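Local structure of computationally designed four-helix bundle protein (3U3B) at residues E17-V22 with H47-I52; N23-E28 with N40-L45. The protein is of unknown function, a computationally designed, hyperthermostable four-helix bundle whose hydrophobic core was completely redesigned with a flexible backbone. One frame throughout, in Å; residues are numbered along the deposited sequence. Where two conformers were deposited one is given.

Contact 1 (E17-V22 with H47-I52)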
loop_
_atom_site.group_PDB
_atom_site.type_symbol
_atom_site.label_atom_id
_atom_site.label_comp_id
_atom_site.label_asym_id
_atom_site.label_seq_id
_atom_site.Cartn_x
_atom_site.Cartn_y
_atom_site.Cartn_z
ATOM N N GLU A 17 1.602 0.287 10.264
ATOM C CA GLU A 17 2.987 0.763 10.169
ATOM C C GLU A 17 3.494 0.706 8.716
ATOM O O GLU A 17 4.150 1.646 8.233
ATOM C CB GLU A 17 3.910 -0.029 11.105
ATOM C CG GLU A 17 4.010 0.547 12.524
ATOM C CD GLU A 17 4.844 -0.302 13.481
ATOM O OE1 GLU A 17 4.949 -1.530 13.258
ATOM O OE2 GLU A 17 5.390 0.267 14.461
ATOM N N LEU A 18 3.190 -0.383 8.018
ATOM C CA LEU A 18 3.559 -0.503 6.612
ATOM C C LEU A 18 2.880 0.578 5.765
ATOM O O LEU A 18 3.521 1.148 4.887
ATOM C CB LEU A 18 3.216 -1.904 6.081
ATOM C CG LEU A 18 4.006 -3.035 6.721
ATOM C CD1 LEU A 18 3.394 -4.366 6.360
ATOM C CD2 LEU A 18 5.472 -2.980 6.280
ATOM N N ILE A 19 1.603 0.866 6.025
ATOM C CA ILE A 19 0.890 1.943 5.324
ATOM C C ILE A 19 1.530 3.312 5.579
ATOM O O ILE A 19 1.750 4.090 4.656
ATOM C CB ILE A 19 -0.611 1.958 5.711
ATOM C CG1 ILE A 19 -1.324 0.778 5.053
ATOM C CG2 ILE A 19 -1.283 3.255 5.321
ATOM C CD1 ILE A 19 -2.722 0.536 5.591
ATOM N N GLN A 20 1.839 3.608 6.830
ATOM C CA GLN A 20 2.525 4.836 7.140
ATOM C C GLN A 20 3.891 4.917 6.412
ATOM O O GLN A 20 4.285 5.981 5.945
ATOM C CB GLN A 20 2.713 4.976 8.646
ATOM C CG GLN A 20 3.287 6.334 9.032
ATOM C CD GLN A 20 2.450 7.480 8.470
ATOM O OE1 GLN A 20 1.260 7.587 8.756
ATOM N NE2 GLN A 20 3.063 8.323 7.647
ATOM N N ASN A 21 4.607 3.791 6.347
ATOM C CA ASN A 21 5.868 3.702 5.598
ATOM C C ASN A 21 5.667 4.042 4.116
ATOM O O ASN A 21 6.466 4.785 3.527
ATOM C CB ASN A 21 6.477 2.291 5.705
ATOM C CG ASN A 21 7.040 1.971 7.086
ATOM O OD1 ASN A 21 7.449 2.858 7.842
ATOM N ND2 ASN A 21 7.102 0.678 7.401
ATOM N N VAL A 22 4.600 3.514 3.513
ATOM C CA VAL A 22 4.265 3.843 2.120
ATOM C C VAL A 22 3.902 5.339 1.963
ATOM O O VAL A 22 4.358 6.008 1.025
ATOM C CB VAL A 22 3.130 2.941 1.534
ATOM C CG1 VAL A 22 2.703 3.442 0.182
ATOM C CG2 VAL A 22 3.609 1.492 1.391
ATOM N N HIS A 47 3.507 -5.196 -1.595
ATOM C CA HIS A 47 3.551 -6.642 -1.794
ATOM C C HIS A 47 3.577 -7.380 -0.456
ATOM O O HIS A 47 2.981 -8.463 -0.297
ATOM C CB HIS A 47 4.801 -6.985 -2.619
ATOM C CG HIS A 47 4.832 -8.375 -3.154
ATOM N ND1 HIS A 47 5.433 -9.418 -2.487
ATOM C CD2 HIS A 47 4.362 -8.895 -4.313
ATOM C CE1 HIS A 47 5.310 -10.525 -3.188
ATOM N NE2 HIS A 47 4.672 -10.235 -4.306
ATOM N N THR A 48 4.306 -6.808 0.492
ATOM C CA THR A 48 4.403 -7.330 1.856
ATOM C C THR A 48 3.023 -7.278 2.556
ATOM O O THR A 48 2.576 -8.244 3.187
ATOM C CB THR A 48 5.458 -6.542 2.654
ATOM O OG1 THR A 48 6.749 -6.751 2.063
ATOM C CG2 THR A 48 5.510 -6.969 4.090
ATOM N N MET A 49 2.350 -6.150 2.435
ATOM C CA MET A 49 1.005 -5.987 2.992
ATOM C C MET A 49 0.009 -6.964 2.388
ATOM O O MET A 49 -0.842 -7.507 3.093
ATOM C CB MET A 49 0.520 -4.569 2.722
ATOM C CG MET A 49 1.308 -3.515 3.445
ATOM S SD MET A 49 0.419 -1.920 3.351
ATOM C CE MET A 49 0.724 -1.364 1.691
ATOM N N LYS A 50 0.111 -7.170 1.080
ATOM C CA LYS A 50 -0.783 -8.053 0.346
ATOM C C LYS A 50 -0.653 -9.479 0.851
ATOM O O LYS A 50 -1.666 -10.137 1.065
ATOM C CB LYS A 50 -0.424 -7.997 -1.126
ATOM C CG LYS A 50 -1.157 -8.965 -2.048
ATOM C CD LYS A 50 -2.617 -8.663 -2.154
ATOM C CE LYS A 50 -3.235 -9.402 -3.340
ATOM N NZ LYS A 50 -2.993 -10.869 -3.290
ATOM N N GLU A 51 0.585 -9.931 1.038
ATOM C CA GLU A 51 0.869 -11.252 1.630
ATOM C C GLU A 51 0.160 -11.387 2.992
ATOM O O GLU A 51 -0.512 -12.391 3.261
ATOM C CB GLU A 51 2.377 -11.446 1.807
ATOM C CG GLU A 51 2.731 -12.762 2.513
ATOM C CD GLU A 51 4.209 -12.947 2.779
ATOM O OE1 GLU A 51 5.006 -12.006 2.549
ATOM O OE2 GLU A 51 4.581 -14.052 3.232
ATOM N N ILE A 52 0.320 -10.393 3.861
ATOM C CA ILE A 52 -0.320 -10.431 5.182
ATOM C C ILE A 52 -1.848 -10.498 5.078
ATOM O O ILE A 52 -2.486 -11.327 5.758
ATOM C CB ILE A 52 0.089 -9.226 6.045
ATOM C CG1 ILE A 52 1.572 -9.310 6.381
ATOM C CG2 ILE A 52 -0.777 -9.124 7.334
ATOM C CD1 ILE A 52 2.142 -8.034 6.850
#
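M49 lies against L18, I19 and V22 in turn, one side chain from helix 36-56 meeting three from helix 3-30. L18 and M49 run alongside each other, pointing opposite ways, and L18 straddles CG of M49 with CB at 3.6 Å and CD1 at 3.7 Å. Further along the methionine, SD sits 3.6 Å from CG1 of I19, whose side chain crosses it at about a right angle. The chain then bends at chi3 (-76°), and CE comes to 4.1 Å from CG2 of V22, a looser touch than the others. On the outer side CD1 of L18 goes on to meet I52 tip to tip, with 3.9 Å between the CD1 atoms of the two residues, and also touches CG2 of T48.

The two segments are neighbouring antiparallel helices of a four-helix bundle, their axes 10.5 Å apart at closest and inclined at 159°. No hydrogen bond passes between them, and the interface is apolar. An alanine in place of M49 would probably open a gap in which L18 loses the CG it lies against, I19 the sulfur and V22 the terminal methyl.

Beyond this first shell, I19 also rests on V97, T98 and L101 of helix 84-102. M49 touches L65 of helix 59-76 and L15 of helix 3-30, so it lies between three helices, its own included. The hydroxyl of T48 turns back to its own helix: OG1 stands beside the backbone N (chi1 -64°) and hydrogen-bonds to the carbonyl of R44, with CG2 left to face L18.

Contact 2 (N23-E28 with N40-L45)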
loop_
_atom_site.group_PDB
_atom_site.type_symbol
_atom_site.label_atom_id
_atom_site.label_comp_id
_atom_site.label_asym_id
_atom_site.label_seq_id
_atom_site.Cartn_x
_atom_site.Cartn_y
_atom_site.Cartn_z
ATOM N N ASN A 23 3.132 5.868 2.898
ATOM C CA ASN A 23 2.784 7.270 2.859
ATOM C C ASN A 23 4.005 8.177 2.985
ATOM O O ASN A 23 4.088 9.229 2.326
ATOM C CB ASN A 23 1.769 7.597 3.928
ATOM C CG ASN A 23 0.376 7.338 3.455
ATOM O OD1 ASN A 23 0.066 7.584 2.297
ATOM N ND2 ASN A 23 -0.473 6.815 4.328
ATOM N N ASP A 24 4.941 7.770 3.831
ATOM C CA ASP A 24 6.192 8.512 4.018
ATOM C C ASP A 24 7.019 8.486 2.726
ATOM O O ASP A 24 7.584 9.502 2.332
ATOM C CB ASP A 24 6.978 7.939 5.205
ATOM C CG ASP A 24 6.373 8.327 6.577
ATOM O OD1 ASP A 24 5.723 9.388 6.723
ATOM O OD2 ASP A 24 6.525 7.539 7.527
ATOM N N ASP A 25 7.049 7.348 2.029
ATOM C CA ASP A 25 7.760 7.280 0.737
ATOM C C ASP A 25 7.035 8.029 -0.387
ATOM O O ASP A 25 7.683 8.630 -1.254
ATOM C CB ASP A 25 8.027 5.827 0.324
ATOM C CG ASP A 25 9.168 5.200 1.112
ATOM O OD1 ASP A 25 9.922 5.938 1.800
ATOM O OD2 ASP A 25 9.325 3.961 1.023
ATOM N N ILE A 26 5.709 8.043 -0.356
ATOM C CA ILE A 26 4.941 8.784 -1.344
ATOM C C ILE A 26 5.203 10.290 -1.214
ATOM O O ILE A 26 5.262 11.012 -2.214
ATOM C CB ILE A 26 3.457 8.519 -1.208
ATOM C CG1 ILE A 26 3.098 7.168 -1.823
ATOM C CG2 ILE A 26 2.675 9.608 -1.888
ATOM C CD1 ILE A 26 1.629 6.855 -1.699
ATOM N N LYS A 27 5.381 10.765 0.012
ATOM C CA LYS A 27 5.674 12.175 0.207
ATOM C C LYS A 27 6.971 12.529 -0.488
ATOM O O LYS A 27 7.095 13.600 -1.121
ATOM C CB LYS A 27 5.773 12.499 1.689
ATOM C CG LYS A 27 4.441 12.461 2.374
ATOM C CD LYS A 27 4.526 12.892 3.841
ATOM C CE LYS A 27 3.138 12.852 4.520
ATOM N NZ LYS A 27 2.627 11.465 4.842
ATOM N N GLU A 28 7.951 11.637 -0.372
ATOM C CA GLU A 28 9.270 11.886 -0.985
ATOM C C GLU A 28 9.205 11.795 -2.506
ATOM O O GLU A 28 9.841 12.598 -3.199
ATOM C CB GLU A 28 10.345 10.900 -0.490
ATOM C CG GLU A 28 10.796 11.051 0.979
ATOM C CD GLU A 28 10.795 12.503 1.479
ATOM O OE1 GLU A 28 11.365 13.380 0.786
ATOM O OE2 GLU A 28 10.218 12.768 2.567
ATOM N N ASN A 40 10.117 1.563 -6.329
ATOM C CA ASN A 40 10.497 0.193 -5.992
ATOM C C ASN A 40 10.249 -0.164 -4.542
ATOM O O ASN A 40 9.706 -1.251 -4.244
ATOM C CB ASN A 40 11.954 -0.079 -6.387
ATOM C CG ASN A 40 12.084 -0.512 -7.823
ATOM O OD1 ASN A 40 11.660 -1.613 -8.179
ATOM N ND2 ASN A 40 12.702 0.340 -8.669
ATOM N N LYS A 41 10.642 0.706 -3.614
ATOM C CA LYS A 41 10.413 0.448 -2.182
ATOM C C LYS A 41 8.919 0.341 -1.889
ATOM O O LYS A 41 8.475 -0.519 -1.107
ATOM C CB LYS A 41 10.993 1.581 -1.319
ATOM C CG LYS A 41 12.512 1.439 -1.108
ATOM C CD LYS A 41 13.192 2.739 -0.628
ATOM C CE LYS A 41 14.721 2.691 -0.804
ATOM N NZ LYS A 41 15.337 1.432 -0.272
ATOM N N ILE A 42 8.161 1.242 -2.490
ATOM C CA ILE A 42 6.722 1.243 -2.361
ATOM C C ILE A 42 6.096 -0.044 -2.874
ATOM O O ILE A 42 5.236 -0.627 -2.201
ATOM C CB ILE A 42 6.108 2.479 -3.080
ATOM C CG1 ILE A 42 6.388 3.752 -2.280
ATOM C CG2 ILE A 42 4.598 2.324 -3.299
ATOM C CD1 ILE A 42 6.159 5.013 -3.108
ATOM N N TYR A 43 6.531 -0.509 -4.038
ATOM C CA TYR A 43 5.991 -1.739 -4.583
ATOM C C TYR A 43 6.231 -2.862 -3.597
ATOM O O TYR A 43 5.313 -3.639 -3.319
ATOM C CB TYR A 43 6.634 -2.110 -5.913
ATOM C CG TYR A 43 5.979 -3.314 -6.528
ATOM C CD1 TYR A 43 4.915 -3.174 -7.402
ATOM C CD2 TYR A 43 6.369 -4.605 -6.162
ATOM C CE1 TYR A 43 4.289 -4.263 -7.937
ATOM C CE2 TYR A 43 5.739 -5.718 -6.707
ATOM C CZ TYR A 43 4.697 -5.529 -7.581
ATOM O OH TYR A 43 4.070 -6.605 -8.122
ATOM N N ARG A 44 7.460 -2.961 -3.076
ATOM C CA ARG A 44 7.800 -4.072 -2.160
ATOM C C ARG A 44 7.062 -4.002 -0.798
ATOM O O ARG A 44 6.733 -5.045 -0.218
ATOM C CB ARG A 44 9.318 -4.257 -1.996
ATOM C CG ARG A 44 10.000 -4.847 -3.255
ATOM C CD ARG A 44 11.507 -5.091 -3.100
ATOM N NE ARG A 44 12.231 -3.830 -2.873
ATOM C CZ ARG A 44 12.924 -3.152 -3.778
ATOM N NH1 ARG A 44 13.074 -3.591 -5.018
ATOM N NH2 ARG A 44 13.511 -2.029 -3.419
ATOM N N LEU A 45 6.787 -2.794 -0.306
ATOM C CA LEU A 45 5.996 -2.599 0.888
ATOM C C LEU A 45 4.567 -3.070 0.668
ATOM O O LEU A 45 4.011 -3.810 1.510
ATOM C CB LEU A 45 6.005 -1.131 1.330
ATOM C CG LEU A 45 7.296 -0.669 2.002
ATOM C CD1 LEU A 45 7.365 0.864 2.029
ATOM C CD2 LEU A 45 7.449 -1.246 3.410
#
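D25 packs on I42 through its methylene, not its charge: CB of D25 lies 3.7 Å from CG1 of I42, and the CA atoms of these two residues, 6.9 Å apart, are the nearest pair across the two segments. Deeper in, the end of I42 crosses I26 at about a right angle, CD1 of I42 standing 4.0 Å from CG1 of I26. Both isoleucines are buried, and V90, K91 and L94 of helix 84-102 cover I26 as well.

The outer side is more open and more polar. CG of D25 stands anti to the carbonyl carbon (chi1 -76°), which keeps CB on I42 while OD2 meets only carbon across the contact, 3.7 Å from CB of K41 and 3.8 Å from CD1 of L45. The CB of K41 is directed at helix 3-30, yet the rest of the chain turns out to solvent and ends with NZ 6.6 Å from D25 OD2, too far for a salt bridge, although the opposite charges may still attract weakly. D25 also touches Y38, one turn before I42 on helix 36-56.

Such a gradient, aliphatic inside and charged at the boundary, belongs to amphipathic helices around a shared core, here an antiparallel pair of a four-helix bundle with axes 9.8 Å apart and at 160°.

Contacts 1 and 2 are successive levels of one antiparallel interface, their centres 10 Å apart, both formed by helix 3-30 and helix 36-56. The chain runs through 17-22 and 23-28, turns between the helices, and returns through 40-45 and then 47-52, so contact 2 lies nearer the turn and contact 1 further from it. L45 bridges the levels: its CB is 3.6 Å from CG2 of V22, and its CD2 is 3.9 Å from CD2 of L18. I42 also touches V22. The redesigned core is therefore continuous across these two levels of the interface. All four segments belong to a sequence that matches the Hpt family, whose domains are four-helix bundles.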